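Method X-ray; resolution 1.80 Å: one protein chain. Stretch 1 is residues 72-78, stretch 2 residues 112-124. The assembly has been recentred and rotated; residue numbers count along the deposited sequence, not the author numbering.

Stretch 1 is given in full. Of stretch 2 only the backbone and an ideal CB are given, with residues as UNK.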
# COMPACT_ATOMS: atom_id res chain seq x y z
N PHE A 72 11.34 -9.16 30.66
CA PHE A 72 10.08 -9.84 30.47
C PHE A 72 8.96 -8.92 30.01
O PHE A 72 7.97 -9.40 29.57
CB PHE A 72 9.63 -10.48 31.77
CG PHE A 72 10.62 -11.49 32.33
CD1 PHE A 72 11.28 -12.38 31.50
CD2 PHE A 72 10.91 -11.51 33.68
CE1 PHE A 72 12.21 -13.28 32.01
CE2 PHE A 72 11.81 -12.43 34.22
CZ PHE A 72 12.47 -13.30 33.38
N LEU A 73 9.05 -7.64 30.27
CA LEU A 73 8.04 -6.72 29.83
C LEU A 73 8.03 -6.82 28.26
O LEU A 73 7.07 -6.43 27.60
CB LEU A 73 8.45 -5.30 30.25
CG LEU A 73 8.25 -4.91 31.74
CD1 LEU A 73 8.78 -3.51 32.04
CD2 LEU A 73 6.79 -5.02 32.17
N ALA A 74 9.10 -7.31 27.69
CA ALA A 74 9.13 -7.53 26.17
C ALA A 74 8.55 -8.85 25.59
O ALA A 74 8.60 -9.08 24.35
CB ALA A 74 10.43 -7.31 25.65
N VAL A 75 7.99 -9.70 26.43
CA VAL A 75 7.43 -10.94 25.95
C VAL A 75 6.36 -10.67 24.83
O VAL A 75 6.43 -11.25 23.83
CB VAL A 75 6.84 -11.85 27.02
CG1 VAL A 75 7.82 -12.11 28.17
CG2 VAL A 75 5.54 -11.40 27.52
N ASP A 76 5.45 -9.74 25.02
CA ASP A 76 4.50 -9.45 23.96
C ASP A 76 5.15 -8.87 22.70
O ASP A 76 4.62 -9.11 21.59
CB ASP A 76 3.42 -8.54 24.46
CG ASP A 76 2.60 -9.17 25.54
OD1 ASP A 76 2.14 -10.30 25.31
OD2 ASP A 76 2.43 -8.52 26.60
N TYR A 77 6.26 -8.11 22.84
CA TYR A 77 6.95 -7.61 21.71
C TYR A 77 7.44 -8.80 20.84
O TYR A 77 7.25 -8.81 19.63
CB TYR A 77 8.11 -6.70 22.07
CG TYR A 77 9.05 -6.30 20.96
CD1 TYR A 77 8.68 -5.35 19.94
CD2 TYR A 77 10.34 -6.81 20.91
CE1 TYR A 77 9.58 -4.99 18.96
CE2 TYR A 77 11.20 -6.41 19.94
CZ TYR A 77 10.77 -5.48 18.95
OH TYR A 77 11.62 -5.12 18.02
N TYR A 78 8.06 -9.79 21.50
CA TYR A 78 8.65 -10.87 20.82
C TYR A 78 7.51 -11.78 20.19
O TYR A 78 7.71 -12.33 19.15
CB TYR A 78 9.58 -11.65 21.79
CG TYR A 78 10.96 -11.03 21.82
CD1 TYR A 78 11.37 -10.27 22.87
CD2 TYR A 78 11.80 -11.16 20.72
CE1 TYR A 78 12.59 -9.70 22.88
CE2 TYR A 78 13.04 -10.56 20.71
CZ TYR A 78 13.42 -9.84 21.80
OH TYR A 78 14.66 -9.26 21.83
N UNK A 112 0.25 -4.38 20.51
CA UNK A 112 -0.54 -3.44 21.29
C UNK A 112 -0.57 -3.75 22.83
O UNK A 112 -0.44 -2.86 23.67
CB UNK A 112 -1.97 -3.43 20.74
N UNK A 113 -0.70 -5.02 23.15
CA UNK A 113 -0.46 -5.55 24.49
C UNK A 113 0.86 -5.02 25.08
O UNK A 113 0.85 -4.47 26.13
CB UNK A 113 -0.44 -7.08 24.45
N UNK A 114 1.96 -5.14 24.34
CA UNK A 114 3.26 -4.69 24.73
C UNK A 114 3.25 -3.17 25.08
O UNK A 114 3.68 -2.83 26.09
CB UNK A 114 4.26 -4.99 23.61
N UNK A 115 2.72 -2.30 24.21
CA UNK A 115 2.69 -0.87 24.45
C UNK A 115 1.79 -0.54 25.60
O UNK A 115 2.08 0.33 26.41
CB UNK A 115 2.24 -0.12 23.20
N UNK A 116 0.67 -1.22 25.69
CA UNK A 116 -0.22 -0.96 26.72
C UNK A 116 0.47 -1.28 28.10
O UNK A 116 0.33 -0.53 29.06
CB UNK A 116 -1.50 -1.77 26.50
N UNK A 117 1.25 -2.35 28.10
CA UNK A 117 1.98 -2.80 29.29
C UNK A 117 3.00 -1.74 29.67
O UNK A 117 3.07 -1.40 30.83
CB UNK A 117 2.66 -4.15 29.05
N UNK A 118 3.75 -1.23 28.70
CA UNK A 118 4.74 -0.19 28.99
C UNK A 118 4.07 1.08 29.52
O UNK A 118 4.55 1.71 30.49
CB UNK A 118 5.55 0.13 27.74
N UNK A 119 2.96 1.44 28.90
CA UNK A 119 2.13 2.52 29.37
C UNK A 119 1.65 2.30 30.82
O UNK A 119 1.62 3.21 31.62
CB UNK A 119 0.93 2.68 28.43
N UNK A 120 1.25 1.08 31.15
CA UNK A 120 0.83 0.73 32.50
C UNK A 120 1.97 0.94 33.53
O UNK A 120 1.72 1.28 34.71
CB UNK A 120 0.35 -0.72 32.53
N UNK A 121 3.20 0.74 33.08
CA UNK A 121 4.40 0.97 33.90
C UNK A 121 4.95 2.37 33.77
O UNK A 121 6.00 2.69 34.29
CB UNK A 121 5.49 -0.03 33.52
N UNK A 122 4.21 3.22 33.07
CA UNK A 122 4.60 4.60 32.87
C UNK A 122 5.99 4.65 32.24
O UNK A 122 6.85 5.37 32.72
CB UNK A 122 4.57 5.37 34.19
N UNK A 123 6.19 3.87 31.17
CA UNK A 123 7.45 3.80 30.47
C UNK A 123 7.36 4.30 29.03
O UNK A 123 8.36 4.49 28.38
CB UNK A 123 7.96 2.36 30.49
N UNK A 124 6.16 4.57 28.57
CA UNK A 124 5.96 4.77 27.15
C UNK A 124 6.37 6.19 26.67
O UNK A 124 5.80 7.17 27.09
CB UNK A 124 4.49 4.51 26.81

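Position 112 has helical backbone angles, and its CA-to-CB bond points away from stretch 1. Nothing of stretch 1 lies within 5.5 Å of the ideal CB, so almost any helix-compatible residue would suit. The residue is Ile 112.

Position 113 points toward stretch 1. Its ideal CB lies 3.8 Å from Asp 76 CG. A carboxylate nearby favours a donor, such as Asn, Gln, Lys or Arg; a small residue would also fit. The residue is Asn 113. It makes no direct hydrogen bond to Asp 76. Instead a water links them: it donates to Asp 76 OD1 at 2.6 Å and accepts from Asn 113 ND2 at 3.0 Å.

Position 114 is the closest point of the backbones, with its CA 5.0 Å from the CA of Asp 76. The ideal CB points toward stretch 1, 3.7 Å from Asp 76 CB and 3.8 Å from Tyr 77 N. Beyond it lie Leu 73 O, Ala 74 and the CB of Tyr 77. A large apolar or aromatic side chain would suit. The residue is Phe 114. Tyr 77 CB sits over one ring face, 3.6 Å from the centroid of the Phe 114 ring, a CH-pi contact. Leu 73 O meets the ring edge, 3.1 Å from Phe 114 CD1.

Positions 115 and 116 are out of reach of stretch 1, which sets no demand on either. They are Leu 115 and Thr 116. Thr 116 OG1 donates to Ile 112 O at 2.9 Å.

Position 117 points toward stretch 1 again. The ideal CB is 5.2 Å from Leu 73 O and 5.0 Å from Asp 76 OD2. The Leu 73 side chain favours an apolar residue: Leu, Ile or Met. The residue is Leu 117. Its CD2 packs 3.7 Å from Leu 73 CD2.

Position 118 points sideways, with nothing within 5.5 Å of its ideal CB. Many residues would do. Leu 118 brings its end nearer, but its closest approach is 4.6 Å, from Leu 118 CD2 to Leu 73 CD1.

Positions 119 and 120 are out of reach, so polar or apolar residues are possible. They are Gln 119 and Asp 120.

Position 121 is the first to leave helical angles. Its ideal CB points toward stretch 1, 5.0 Å from Leu 73 CD1. A broad apolar or aromatic residue could cover that leucine. Tyr 121 does so: Leu 73 CD2 lies over one ring face, 4.1 Å from Tyr 121 CD1.

Position 122 has positive phi, which suits Gly or Asn. It is Lys 122, out of reach.

Position 123 points toward stretch 1 from farther off, so a longer apolar residue, such as Leu or Met, could reach Leu 73, though others would do. Leu 123 CD1 reaches Leu 73 CD1 at 4.0 Å.

Position 124 is out of reach and unconstrained here. It is Leu 124.

Stretch 2, residues 112-124: INFLTLLQDYKLL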
# COMPACT_ATOMS: atom_id res chain seq x y z
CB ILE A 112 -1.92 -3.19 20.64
CG1 ILE A 112 -1.70 -2.58 19.22
CG2 ILE A 112 -2.76 -2.28 21.49
CD1 ILE A 112 -2.97 -2.26 18.48
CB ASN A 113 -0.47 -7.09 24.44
CG ASN A 113 -1.85 -7.64 24.24
OD1 ASN A 113 -2.80 -6.92 24.30
ND2 ASN A 113 -1.96 -8.97 24.04
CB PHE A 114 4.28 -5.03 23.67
CG PHE A 114 5.65 -4.43 23.88
CD1 PHE A 114 6.41 -4.72 25.05
CD2 PHE A 114 6.22 -3.62 22.92
CE1 PHE A 114 7.66 -4.17 25.25
CE2 PHE A 114 7.55 -3.08 23.11
CZ PHE A 114 8.25 -3.35 24.30
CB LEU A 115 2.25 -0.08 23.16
CG LEU A 115 3.09 -0.33 21.91
CD1 LEU A 115 2.52 0.44 20.68
CD2 LEU A 115 4.57 -0.05 22.03
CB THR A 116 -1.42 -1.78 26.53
OG1 THR A 116 -2.11 -1.28 25.37
CG2 THR A 116 -2.32 -1.74 27.75
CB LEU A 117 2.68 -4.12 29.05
CG LEU A 117 3.49 -4.73 30.23
CD1 LEU A 117 2.59 -5.06 31.34
CD2 LEU A 117 4.14 -5.95 29.73
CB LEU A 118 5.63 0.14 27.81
CG LEU A 118 6.59 -0.87 27.25
CD1 LEU A 118 7.22 -0.28 26.00
CD2 LEU A 118 7.65 -1.25 28.25
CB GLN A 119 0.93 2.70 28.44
CG GLN A 119 0.10 3.95 28.70
CD GLN A 119 -0.91 4.19 27.60
OE1 GLN A 119 -1.93 3.49 27.51
NE2 GLN A 119 -0.65 5.19 26.76
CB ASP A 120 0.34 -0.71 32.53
CG ASP A 120 -1.03 -0.88 31.92
OD1 ASP A 120 -1.76 0.11 31.79
OD2 ASP A 120 -1.37 -2.03 31.57
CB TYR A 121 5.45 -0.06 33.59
CG TYR A 121 5.24 -1.30 34.45
CD1 TYR A 121 4.36 -2.32 34.05
CD2 TYR A 121 5.86 -1.42 35.69
CE1 TYR A 121 4.14 -3.45 34.87
CE2 TYR A 121 5.65 -2.54 36.49
CZ TYR A 121 4.80 -3.52 36.10
OH TYR A 121 4.63 -4.61 36.93
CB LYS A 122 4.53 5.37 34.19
CG LYS A 122 3.13 5.44 34.79
CD LYS A 122 2.98 6.57 35.81
CE LYS A 122 3.01 7.96 35.12
NZ LYS A 122 3.03 9.11 36.07
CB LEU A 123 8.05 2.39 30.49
CG LEU A 123 8.70 1.93 31.80
CD1 LEU A 123 9.00 0.44 31.79
CD2 LEU A 123 9.95 2.76 32.07
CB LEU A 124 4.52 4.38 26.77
CG LEU A 124 4.26 4.05 25.28
CD1 LEU A 124 5.20 2.97 24.75
CD2 LEU A 124 2.81 3.66 25.04
O HOH W 1 0.39 -10.79 23.51
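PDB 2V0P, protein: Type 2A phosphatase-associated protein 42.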